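Local coordinates for regulatory Subunit of Protein Kinase A (cAMP-dependent) from Euglena gracilis (Euglena gracilis, PDB 6RSX), which binds two molecules of cyclic AMP and, as a regulatory subunit, probably restrains the catalytic subunit of protein kinase A until the nucleotide is bound, at residues F205-N216 / T249-S260; F113-G121 / R145-R156. All coordinates share one frame; numbering follows the deposited sequence. Where two conformers were deposited one is given.

Each interaction belongs to a different cyclic nucleotide-binding domain of the same chain, and each lies beside its own cyclic AMP. Interaction 2 joins the phosphate-binding helix of the first domain, with E115 on the ribose, to the helices that follow that domain's barrel. Interaction 1 lies within the jelly-roll-like beta barrel of the second domain, where V215 and V250 touch the second nucleotide with their methyl groups. The centres of the two are about 31 Å apart, and their nearest atoms about 6 Å, without touching. One contact thus builds the barrel wall beside its nucleotide, while the other ties the nucleotide-binding helix to the helices after its barrel.

Interaction 1. Residues F205-N216 / T249-S260; sequences FYIIIDGKMKVN and TVVSEGVSHCVS. With CMP (adenosine-3',5'-cyclic-monophosphate), chain C.
Two antiparallel strand pairings, turning a corner together, make this contact part of the jelly-roll-like beta barrel of the second cyclic nucleotide-binding domain. Strand 205-208 pairs with 256-260 in one sheet, and 213-216 with 249-252 in the next. At the corner lies a classic beta bulge: I209 N and D210 N both donate to H257 O. G211 suits the bend because its phi is positive, and a CB would collide with S256 OG, which instead accepts a bond from K212 N at 3.0 Å.

M213, C258 and V250 fill the inside of the corner. With CG anti to the carbonyl carbon (chi1 -60°) and a bend at chi2, M213 curls so that its CE lies 3.7 Å from C258 SG, while its CB lies 3.5 Å from V250 CG1, the two side chains crossing at about a right angle. A long, flexible thioether fits this curved space well. Farther along, V215 CG2 approaches C8 of the adenine at 3.7 Å, and V250 CG2 approaches O4' of the ribose at 3.8 Å; branched valines favour the strand and offer methyls to the nucleotide. On the other side of the sheet, K214 NZ forms a long salt bridge with E253 OE2.

With an alanine in place of D210, H257 ND1 would probably be left without its acceptor, the imidazole freer to turn, and a bridging water short of one partner. As it is, H257 ND1 donates almost straight (172°) to the syn lone pair of D210 OD1, 2.5 Å away, and the water bridges this same oxygen to V255 O.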
loop_
_atom_site.group_PDB
_atom_site.type_symbol
_atom_site.label_atom_id
_atom_site.label_comp_id
_atom_site.label_asym_id
_atom_site.label_seq_id
_atom_site.Cartn_x
_atom_site.Cartn_y
_atom_site.Cartn_z
ATOM N N PHE A 205 7.976 -2.047 8.658
ATOM C CA PHE A 205 9.126 -1.557 7.914
ATOM C C PHE A 205 9.071 -0.035 7.934
ATOM O O PHE A 205 7.998 0.555 7.753
ATOM C CB PHE A 205 9.069 -2.095 6.474
ATOM C CG PHE A 205 10.116 -1.534 5.572
ATOM C CD1 PHE A 205 11.455 -1.859 5.752
ATOM C CD2 PHE A 205 9.774 -0.664 4.543
ATOM C CE1 PHE A 205 12.437 -1.337 4.910
ATOM C CE2 PHE A 205 10.747 -0.145 3.698
ATOM C CZ PHE A 205 12.074 -0.485 3.864
ATOM N N TYR A 206 10.215 0.607 8.160
ATOM C CA TYR A 206 10.229 2.046 8.397
ATOM C C TYR A 206 11.167 2.748 7.437
ATOM O O TYR A 206 12.266 2.247 7.153
ATOM C CB TYR A 206 10.685 2.342 9.839
ATOM C CG TYR A 206 9.730 1.801 10.854
ATOM C CD1 TYR A 206 9.822 0.466 11.266
ATOM C CD2 TYR A 206 8.712 2.613 11.381
ATOM C CE1 TYR A 206 8.910 -0.035 12.215
ATOM C CE2 TYR A 206 7.827 2.129 12.310
ATOM C CZ TYR A 206 7.937 0.805 12.719
ATOM O OH TYR A 206 7.052 0.309 13.637
ATOM N N ILE A 207 10.756 3.934 6.981
ATOM C CA ILE A 207 11.629 4.843 6.239
ATOM C C ILE A 207 11.692 6.155 7.007
ATOM O O ILE A 207 10.653 6.732 7.357
ATOM C CB ILE A 207 11.131 5.085 4.794
ATOM C CG1 ILE A 207 10.865 3.770 4.068
ATOM C CG2 ILE A 207 12.161 5.898 4.003
ATOM C CD1 ILE A 207 9.395 3.388 4.084
ATOM N N ILE A 208 12.905 6.649 7.244
ATOM C CA ILE A 208 13.076 7.883 7.996
ATOM C C ILE A 208 12.867 9.082 7.077
ATOM O O ILE A 208 13.506 9.180 6.020
ATOM C CB ILE A 208 14.473 7.929 8.628
ATOM C CG1 ILE A 208 14.652 6.676 9.492
ATOM C CG2 ILE A 208 14.635 9.238 9.398
ATOM C CD1 ILE A 208 16.107 6.403 9.867
ATOM N N ILE A 209 11.985 9.990 7.486
ATOM C CA ILE A 209 11.832 11.270 6.795
ATOM C C ILE A 209 12.839 12.269 7.359
ATOM O O ILE A 209 13.631 12.853 6.621
ATOM C CB ILE A 209 10.401 11.816 6.913
ATOM C CG1 ILE A 209 9.418 10.817 6.291
ATOM C CG2 ILE A 209 10.315 13.160 6.213
ATOM C CD1 ILE A 209 7.970 11.122 6.625
ATOM N N ASP A 210 12.804 12.488 8.668
ATOM C CA ASP A 210 13.786 13.341 9.319
ATOM C C ASP A 210 14.127 12.732 10.670
ATOM O O ASP A 210 13.375 11.923 11.219
ATOM C CB ASP A 210 13.282 14.795 9.475
ATOM C CG ASP A 210 11.932 14.895 10.158
ATOM O OD1 ASP A 210 11.886 14.835 11.402
ATOM O OD2 ASP A 210 10.908 15.069 9.453
ATOM N N GLY A 211 15.283 13.100 11.192
ATOM C CA GLY A 211 15.721 12.563 12.457
ATOM C C GLY A 211 16.880 11.593 12.316
ATOM O O GLY A 211 17.630 11.590 11.338
ATOM N N LYS A 212 17.002 10.729 13.314
ATOM C CA LYS A 212 18.210 9.916 13.461
ATOM C C LYS A 212 17.849 8.709 14.309
ATOM O O LYS A 212 17.098 8.845 15.279
ATOM C CB LYS A 212 19.339 10.730 14.118
ATOM C CG LYS A 212 20.636 9.944 14.371
ATOM C CD LYS A 212 21.524 10.650 15.391
ATOM C CE LYS A 212 22.799 11.152 14.749
ATOM N NZ LYS A 212 22.478 12.084 13.635
ATOM N N MET A 213 18.337 7.534 13.914
ATOM C CA MET A 213 18.163 6.303 14.687
ATOM C C MET A 213 19.510 5.676 15.035
ATOM O O MET A 213 20.403 5.582 14.191
ATOM C CB MET A 213 17.364 5.240 13.929
ATOM C CG MET A 213 15.940 5.649 13.522
ATOM S SD MET A 213 14.832 5.612 14.916
ATOM C CE MET A 213 13.403 6.413 14.136
ATOM N N LYS A 214 19.632 5.189 16.259
ATOM C CA LYS A 214 20.741 4.292 16.588
ATOM C C LYS A 214 20.303 2.854 16.350
ATOM O O LYS A 214 19.180 2.481 16.702
ATOM C CB LYS A 214 21.157 4.468 18.047
ATOM C CG LYS A 214 21.870 5.766 18.358
ATOM C CD LYS A 214 22.353 5.703 19.809
ATOM C CE LYS A 214 23.194 6.908 20.202
ATOM N NZ LYS A 214 23.573 6.865 21.654
ATOM N N VAL A 215 21.205 2.043 15.777
ATOM C CA VAL A 215 21.019 0.602 15.615
ATOM C C VAL A 215 21.940 -0.064 16.628
ATOM O O VAL A 215 23.162 0.017 16.478
ATOM C CB VAL A 215 21.365 0.131 14.202
ATOM C CG1 VAL A 215 21.020 -1.345 14.016
ATOM C CG2 VAL A 215 20.571 0.981 13.135
ATOM N N ASN A 216 21.349 -0.725 17.625
ATOM C CA ASN A 216 22.077 -1.326 18.749
ATOM C C ASN A 216 21.907 -2.842 18.745
ATOM O O ASN A 216 20.853 -3.371 18.397
ATOM C CB ASN A 216 21.562 -0.767 20.075
ATOM C CG ASN A 216 21.813 0.704 20.218
ATOM O OD1 ASN A 216 22.725 1.257 19.588
ATOM N ND2 ASN A 216 21.023 1.359 21.062
ATOM N N THR A 249 18.132 -3.626 17.702
ATOM C CA THR A 249 17.214 -2.651 18.248
ATOM C C THR A 249 17.447 -1.321 17.545
ATOM O O THR A 249 18.590 -0.908 17.356
ATOM C CB THR A 249 17.429 -2.538 19.756
ATOM O OG1 THR A 249 17.194 -3.831 20.321
ATOM C CG2 THR A 249 16.475 -1.529 20.380
ATOM N N VAL A 250 16.375 -0.701 17.068
ATOM C CA VAL A 250 16.466 0.612 16.449
ATOM C C VAL A 250 15.745 1.597 17.357
ATOM O O VAL A 250 14.568 1.393 17.700
ATOM C CB VAL A 250 15.896 0.594 15.020
ATOM C CG1 VAL A 250 16.061 1.968 14.347
ATOM C CG2 VAL A 250 16.565 -0.511 14.209
ATOM N N VAL A 251 16.446 2.666 17.747
ATOM C CA VAL A 251 15.968 3.587 18.769
ATOM C C VAL A 251 16.168 5.027 18.296
ATOM O O VAL A 251 17.222 5.381 17.752
ATOM C CB VAL A 251 16.690 3.320 20.114
ATOM C CG1 VAL A 251 18.173 3.556 19.953
ATOM C CG2 VAL A 251 16.116 4.162 21.224
ATOM N N SER A 252 15.139 5.852 18.466
ATOM C CA SER A 252 15.225 7.228 18.007
ATOM C C SER A 252 16.240 7.998 18.848
ATOM O O SER A 252 16.366 7.783 20.058
ATOM C CB SER A 252 13.844 7.898 18.069
ATOM O OG SER A 252 13.865 9.160 17.411
ATOM N N GLU A 253 16.996 8.869 18.188
ATOM C CA GLU A 253 17.954 9.759 18.839
ATOM C C GLU A 253 17.423 11.161 18.585
ATOM O O GLU A 253 17.524 11.680 17.466
ATOM C CB GLU A 253 19.368 9.553 18.291
ATOM C CG GLU A 253 20.420 10.468 18.910
ATOM C CD GLU A 253 21.093 9.859 20.138
ATOM O OE1 GLU A 253 20.388 9.488 21.109
ATOM O OE2 GLU A 253 22.336 9.744 20.127
ATOM N N GLY A 254 16.835 11.759 19.610
ATOM C CA GLY A 254 16.041 12.944 19.386
ATOM C C GLY A 254 14.727 12.550 18.746
ATOM O O GLY A 254 14.388 11.373 18.654
ATOM N N VAL A 255 13.982 13.563 18.297
ATOM C CA VAL A 255 12.694 13.339 17.652
ATOM C C VAL A 255 12.922 12.937 16.201
ATOM O O VAL A 255 13.746 13.533 15.491
ATOM C CB VAL A 255 11.815 14.592 17.753
ATOM C CG1 VAL A 255 10.549 14.419 16.915
ATOM C CG2 VAL A 255 11.474 14.850 19.210
ATOM N N SER A 256 12.205 11.912 15.759
ATOM C CA SER A 256 12.311 11.424 14.396
ATOM C C SER A 256 10.917 11.274 13.818
ATOM O O SER A 256 9.975 10.903 14.528
ATOM C CB SER A 256 13.030 10.077 14.334
ATOM O OG SER A 256 14.376 10.249 14.714
ATOM N N HIS A 257 10.799 11.543 12.520
ATOM C CA HIS A 257 9.552 11.332 11.791
ATOM C C HIS A 257 9.772 10.301 10.706
ATOM O O HIS A 257 10.709 10.416 9.902
ATOM C CB HIS A 257 9.028 12.626 11.189
ATOM C CG HIS A 257 8.736 13.656 12.215
ATOM N ND1 HIS A 257 9.651 14.617 12.574
ATOM C CD2 HIS A 257 7.641 13.861 12.985
ATOM C CE1 HIS A 257 9.127 15.383 13.515
ATOM N NE2 HIS A 257 7.907 14.948 13.777
ATOM N N CYS A 258 8.931 9.280 10.710
ATOM C CA CYS A 258 9.058 8.167 9.797
ATOM C C CYS A 258 7.734 7.941 9.088
ATOM O O CYS A 258 6.702 8.539 9.416
ATOM C CB CYS A 258 9.465 6.892 10.535
ATOM S SG CYS A 258 11.134 7.012 11.263
ATOM N N VAL A 259 7.777 7.079 8.092
ATOM C CA VAL A 259 6.564 6.433 7.608
ATOM C C VAL A 259 6.831 4.940 7.623
ATOM O O VAL A 259 7.979 4.484 7.478
ATOM C CB VAL A 259 6.133 6.907 6.196
ATOM C CG1 VAL A 259 5.458 8.270 6.273
ATOM C CG2 VAL A 259 7.342 6.955 5.281
ATOM N N SER A 260 5.765 4.172 7.809
ATOM C CA SER A 260 5.902 2.734 7.955
ATOM C C SER A 260 4.955 1.972 7.037
ATOM O O SER A 260 3.926 2.482 6.579
ATOM C CB SER A 260 5.656 2.304 9.402
ATOM O OG SER A 260 4.324 2.547 9.770
HETATM P P CMP C . 15.545 -6.090 11.240
HETATM O O1P CMP C . 14.009 -6.435 10.790
HETATM O O2P CMP C . 16.395 -7.245 11.600
HETATM O "O5'" CMP C . 15.458 -5.195 12.557
HETATM C "C5'" CMP C . 16.579 -4.383 12.926
HETATM C "C4'" CMP C . 17.076 -3.690 11.685
HETATM O "O4'" CMP C . 18.263 -2.896 11.848
HETATM C "C3'" CMP C . 17.442 -4.561 10.513
HETATM O "O3'" CMP C . 16.333 -5.287 9.988
HETATM C "C2'" CMP C . 18.053 -3.545 9.562
HETATM O "O2'" CMP C . 16.989 -2.858 8.873
HETATM C "C1'" CMP C . 18.691 -2.540 10.551
HETATM N N9 CMP C . 20.154 -2.477 10.481
HETATM C C8 CMP C . 20.857 -1.362 10.256
HETATM N N7 CMP C . 22.145 -1.688 10.267
HETATM C C5 CMP C . 22.220 -3.004 10.530
HETATM C C6 CMP C . 23.315 -3.822 10.655
HETATM N N6 CMP C . 24.717 -3.539 10.543
HETATM N N1 CMP C . 23.160 -5.110 10.896
HETATM C C2 CMP C . 21.903 -5.611 11.035
HETATM N N3 CMP C . 20.800 -4.800 10.901
HETATM C C4 CMP C . 20.995 -3.502 10.664
HETATM O O HOH W 1 13.508 15.334 13.338
#

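Interaction 2. Residues F113-G121 / R145-R156; sequences FGELALMYG and RRILLTQTMRKR. With CMP (adenosine-3',5'-cyclic-monophosphate), chain B.
E115 turns CG between its backbone N and carbonyl carbon (chi1 83°) and bends at chi2, bringing its carboxylate to R156, whose chain runs extended from CG to NE. NH1 and NH2 of R156 both grip E115 OE2, each at 3.0 Å. The two flat groups stand nearly perpendicular (86°): NH1 uses the anti lone pair, whereas NH2 comes from above the carboxylate plane. The other oxygen, E115 OE1, accepts the ribose O2' hydroxyl at 2.6 Å. Glutamate suits this place because one oxygen is left for the sugar while the other is anchored; R156 NH2 also makes a salt bridge with D182, and Y175 OH is hydrogen-bonded to E115 OE2.

Farther along the helices, in the conformer given, M119 bends at chi3 and lays CE against T152 CG2 at 3.8 Å. M153 CG meets Y120 CE1 at 3.9 Å, and its sulfur makes an oblique Met-aromatic contact with that ring. L149 CD1 packs beside M119 CA.

G114 N donates to ribose O2' and A117 N to phosphate O1P; the turn and helix 115-120, which crosses helix 149-156 at -97°, form part of the phosphate-binding cassette characteristic of cyclic nucleotide-binding domains.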
loop_
_atom_site.group_PDB
_atom_site.type_symbol
_atom_site.label_atom_id
_atom_site.label_comp_id
_atom_site.label_asym_id
_atom_site.label_seq_id
_atom_site.Cartn_x
_atom_site.Cartn_y
_atom_site.Cartn_z
ATOM N N PHE A 113 -9.507 -1.069 -7.955
ATOM C CA PHE A 113 -9.161 -0.398 -9.196
ATOM C C PHE A 113 -10.287 0.563 -9.593
ATOM O O PHE A 113 -11.481 0.348 -9.300
ATOM C CB PHE A 113 -8.862 -1.380 -10.358
ATOM C CG PHE A 113 -9.975 -2.305 -10.682
ATOM C CD1 PHE A 113 -10.130 -3.504 -9.998
ATOM C CD2 PHE A 113 -10.865 -2.013 -11.724
ATOM C CE1 PHE A 113 -11.181 -4.383 -10.317
ATOM C CE2 PHE A 113 -11.898 -2.876 -12.047
ATOM C CZ PHE A 113 -12.071 -4.072 -11.340
ATOM N N GLY A 114 -9.887 1.589 -10.327
ATOM C CA GLY A 114 -10.830 2.519 -10.933
ATOM C C GLY A 114 -10.923 3.850 -10.215
ATOM O O GLY A 114 -11.836 4.628 -10.493
ATOM N N GLU A 115 -9.970 4.155 -9.349
ATOM C CA GLU A 115 -10.064 5.389 -8.584
ATOM C C GLU A 115 -9.595 6.610 -9.385
ATOM O O GLU A 115 -10.075 7.719 -9.115
ATOM C CB GLU A 115 -9.244 5.255 -7.281
ATOM C CG GLU A 115 -7.765 5.518 -7.383
ATOM C CD GLU A 115 -6.935 4.333 -7.885
ATOM O OE1 GLU A 115 -7.516 3.269 -8.227
ATOM O OE2 GLU A 115 -5.703 4.502 -7.963
ATOM N N LEU A 116 -8.671 6.433 -10.342
ATOM C CA LEU A 116 -8.024 7.590 -10.963
ATOM C C LEU A 116 -9.050 8.428 -11.721
ATOM O O LEU A 116 -9.090 9.658 -11.582
ATOM C CB LEU A 116 -6.944 7.158 -11.926
ATOM C CG LEU A 116 -5.703 6.441 -11.300
ATOM C CD1 LEU A 116 -4.745 6.061 -12.402
ATOM C CD2 LEU A 116 -5.031 7.339 -10.264
ATOM N N ALA A 117 -9.902 7.762 -12.509
ATOM C CA ALA A 117 -10.909 8.517 -13.296
ATOM C C ALA A 117 -11.862 9.278 -12.382
ATOM O O ALA A 117 -12.310 10.398 -12.705
ATOM C CB ALA A 117 -11.697 7.550 -14.195
ATOM N N LEU A 118 -12.226 8.672 -11.249
ATOM C CA LEU A 118 -13.147 9.311 -10.322
ATOM C C LEU A 118 -12.470 10.441 -9.546
ATOM O O LEU A 118 -13.138 11.414 -9.183
ATOM C CB LEU A 118 -13.767 8.298 -9.367
ATOM C CG LEU A 118 -14.418 7.013 -9.940
ATOM C CD1 LEU A 118 -15.387 6.224 -9.007
ATOM C CD2 LEU A 118 -14.949 7.103 -11.307
ATOM N N MET A 119 -11.163 10.340 -9.306
ATOM C CA MET A 119 -10.475 11.404 -8.585
ATOM C C MET A 119 -10.150 12.580 -9.491
ATOM O O MET A 119 -10.484 13.725 -9.171
ATOM C CB MET A 119 -9.189 10.872 -7.952
ATOM C CG MET A 119 -9.439 9.805 -6.937
ATOM S SD MET A 119 -7.948 8.869 -6.566
ATOM C CE MET A 119 -6.816 10.126 -5.957
ATOM N N TYR A 120 -9.499 12.317 -10.622
ATOM C CA TYR A 120 -8.887 13.347 -11.434
ATOM C C TYR A 120 -9.719 13.717 -12.657
ATOM O O TYR A 120 -9.294 14.578 -13.422
ATOM C CB TYR A 120 -7.505 12.911 -11.872
ATOM C CG TYR A 120 -6.599 12.580 -10.694
ATOM C CD1 TYR A 120 -6.072 13.597 -9.911
ATOM C CD2 TYR A 120 -6.327 11.259 -10.338
ATOM C CE1 TYR A 120 -5.260 13.310 -8.808
ATOM C CE2 TYR A 120 -5.506 10.961 -9.228
ATOM C CZ TYR A 120 -4.990 11.998 -8.483
ATOM O OH TYR A 120 -4.195 11.743 -7.402
ATOM N N GLY A 121 -10.857 13.069 -12.878
ATOM C CA GLY A 121 -11.647 13.356 -14.061
ATOM C C GLY A 121 -11.025 12.959 -15.388
ATOM O O GLY A 121 -11.478 13.429 -16.443
ATOM N N ARG A 145 -16.819 10.018 -4.435
ATOM C CA ARG A 145 -16.473 11.423 -4.230
ATOM C C ARG A 145 -16.767 11.875 -2.807
ATOM O O ARG A 145 -16.013 12.674 -2.241
ATOM C CB ARG A 145 -17.213 12.313 -5.241
ATOM C CG ARG A 145 -16.694 12.106 -6.665
ATOM C CD ARG A 145 -17.224 13.135 -7.655
ATOM N NE ARG A 145 -16.401 14.341 -7.635
ATOM C CZ ARG A 145 -15.248 14.477 -8.287
ATOM N NH1 ARG A 145 -14.571 15.622 -8.210
ATOM N NH2 ARG A 145 -14.769 13.473 -9.022
ATOM N N ARG A 146 -17.855 11.379 -2.214
ATOM C CA ARG A 146 -18.190 11.768 -0.849
ATOM C C ARG A 146 -17.164 11.270 0.162
ATOM O O ARG A 146 -16.717 12.043 1.019
ATOM C CB ARG A 146 -19.576 11.250 -0.476
ATOM C CG ARG A 146 -20.685 11.974 -1.203
ATOM C CD ARG A 146 -21.863 12.199 -0.288
ATOM N NE ARG A 146 -22.629 10.989 -0.023
ATOM C CZ ARG A 146 -22.786 10.445 1.177
ATOM N NH1 ARG A 146 -23.533 9.359 1.311
ATOM N NH2 ARG A 146 -22.206 10.992 2.240
ATOM N N ILE A 147 -16.782 9.993 0.097
ATOM C CA ILE A 147 -16.048 9.364 1.199
ATOM C C ILE A 147 -14.573 9.071 0.932
ATOM O O ILE A 147 -13.807 8.937 1.902
ATOM C CB ILE A 147 -16.752 8.079 1.662
ATOM C CG1 ILE A 147 -16.611 7.005 0.600
ATOM C CG2 ILE A 147 -18.227 8.346 1.985
ATOM C CD1 ILE A 147 -17.093 5.673 1.096
ATOM N N LEU A 148 -14.132 8.964 -0.315
ATOM C CA LEU A 148 -12.745 8.587 -0.580
ATOM C C LEU A 148 -11.925 9.640 -1.316
ATOM O O LEU A 148 -10.700 9.646 -1.166
ATOM C CB LEU A 148 -12.693 7.270 -1.381
ATOM C CG LEU A 148 -12.885 5.979 -0.590
ATOM C CD1 LEU A 148 -13.074 4.794 -1.540
ATOM C CD2 LEU A 148 -11.660 5.774 0.316
ATOM N N LEU A 149 -12.552 10.541 -2.088
ATOM C CA LEU A 149 -11.781 11.334 -3.045
ATOM C C LEU A 149 -10.796 12.275 -2.345
ATOM O O LEU A 149 -9.610 12.330 -2.704
ATOM C CB LEU A 149 -12.733 12.113 -3.982
ATOM C CG LEU A 149 -12.027 12.927 -5.071
ATOM C CD1 LEU A 149 -12.929 13.171 -6.280
ATOM C CD2 LEU A 149 -11.598 14.243 -4.461
ATOM N N THR A 150 -11.267 13.014 -1.334
ATOM C CA THR A 150 -10.468 14.098 -0.765
ATOM C C THR A 150 -9.207 13.569 -0.099
ATOM O O THR A 150 -8.090 13.982 -0.426
ATOM C CB THR A 150 -11.297 14.897 0.245
ATOM O OG1 THR A 150 -12.433 15.459 -0.416
ATOM C CG2 THR A 150 -10.452 16.008 0.838
ATOM N N GLN A 151 -9.366 12.658 0.856
ATOM C CA GLN A 151 -8.195 12.200 1.598
ATOM C C GLN A 151 -7.280 11.343 0.734
ATOM O O GLN A 151 -6.066 11.322 0.970
ATOM C CB GLN A 151 -8.608 11.475 2.881
ATOM C CG GLN A 151 -9.077 10.066 2.742
ATOM C CD GLN A 151 -10.579 9.950 2.535
ATOM O OE1 GLN A 151 -11.245 10.891 2.086
ATOM N NE2 GLN A 151 -11.124 8.778 2.852
ATOM N N THR A 152 -7.817 10.647 -0.283
ATOM C CA THR A 152 -6.925 9.854 -1.134
ATOM C C THR A 152 -6.050 10.764 -1.986
ATOM O O THR A 152 -4.831 10.548 -2.096
ATOM C CB THR A 152 -7.717 8.887 -2.018
ATOM O OG1 THR A 152 -8.538 8.069 -1.199
ATOM C CG2 THR A 152 -6.762 7.975 -2.853
ATOM N N MET A 153 -6.662 11.790 -2.602
ATOM C CA MET A 153 -5.902 12.733 -3.413
ATOM C C MET A 153 -4.851 13.454 -2.569
ATOM O O MET A 153 -3.699 13.598 -2.989
ATOM C CB MET A 153 -6.849 13.743 -4.074
ATOM C CG MET A 153 -6.183 14.442 -5.228
ATOM S SD MET A 153 -7.356 15.632 -5.917
ATOM C CE MET A 153 -8.745 14.544 -6.069
ATOM N N ARG A 154 -5.228 13.893 -1.367
ATOM C CA ARG A 154 -4.291 14.632 -0.523
ATOM C C ARG A 154 -3.064 13.793 -0.167
ATOM O O ARG A 154 -1.923 14.256 -0.280
ATOM C CB ARG A 154 -4.999 15.100 0.744
ATOM C CG ARG A 154 -4.050 15.772 1.719
ATOM C CD ARG A 154 -4.800 16.581 2.739
ATOM N NE ARG A 154 -5.711 15.756 3.521
ATOM C CZ ARG A 154 -7.027 15.916 3.533
ATOM N NH1 ARG A 154 -7.584 16.884 2.812
ATOM N NH2 ARG A 154 -7.782 15.112 4.274
ATOM N N LYS A 155 -3.288 12.556 0.281
ATOM C CA LYS A 155 -2.187 11.693 0.706
ATOM C C LYS A 155 -1.216 11.443 -0.444
ATOM O O LYS A 155 0.014 11.473 -0.263
ATOM C CB LYS A 155 -2.767 10.384 1.243
ATOM C CG LYS A 155 -1.716 9.362 1.754
ATOM C CD LYS A 155 -1.595 9.417 3.243
ATOM C CE LYS A 155 -0.523 8.407 3.733
ATOM N NZ LYS A 155 -1.017 6.981 3.771
ATOM N N ARG A 156 -1.746 11.203 -1.652
ATOM C CA ARG A 156 -0.851 10.937 -2.767
ATOM C C ARG A 156 -0.038 12.174 -3.112
ATOM O O ARG A 156 1.171 12.079 -3.389
ATOM C CB ARG A 156 -1.644 10.434 -3.967
ATOM C CG ARG A 156 -2.204 9.021 -3.761
ATOM C CD ARG A 156 -3.144 8.589 -4.892
ATOM N NE ARG A 156 -3.559 7.197 -4.689
ATOM C CZ ARG A 156 -4.106 6.429 -5.630
ATOM N NH1 ARG A 156 -4.322 6.922 -6.853
ATOM N NH2 ARG A 156 -4.439 5.170 -5.353
HETATM P P CMP B . -8.624 4.290 -13.653
HETATM O O1P CMP B . -9.948 4.971 -13.168
HETATM O O2P CMP B . -7.642 4.955 -14.524
HETATM O "O5'" CMP B . -9.012 2.969 -14.486
HETATM C "C5'" CMP B . -8.065 1.921 -14.684
HETATM C "C4'" CMP B . -7.502 1.582 -13.336
HETATM O "O4'" CMP B . -6.451 0.607 -13.354
HETATM C "C3'" CMP B . -6.844 2.751 -12.650
HETATM O "O3'" CMP B . -7.781 3.734 -12.273
HETATM C "C2'" CMP B . -6.101 2.080 -11.491
HETATM O "O2'" CMP B . -7.005 1.906 -10.413
HETATM C "C1'" CMP B . -5.762 0.694 -12.109
HETATM N N9 CMP B . -4.344 0.485 -12.379
HETATM C C8 CMP B . -3.625 -0.630 -12.007
HETATM N N7 CMP B . -2.394 -0.504 -12.468
HETATM C C5 CMP B . -2.326 0.687 -13.080
HETATM C C6 CMP B . -1.247 1.273 -13.684
HETATM N N6 CMP B . 0.113 0.822 -13.857
HETATM N N1 CMP B . -1.333 2.470 -14.220
HETATM C C2 CMP B . -2.552 3.092 -14.200
HETATM N N3 CMP B . -3.648 2.532 -13.589
HETATM C C4 CMP B . -3.520 1.304 -13.040
HETATM O O HOH W 2 -3.141 13.683 -5.765
#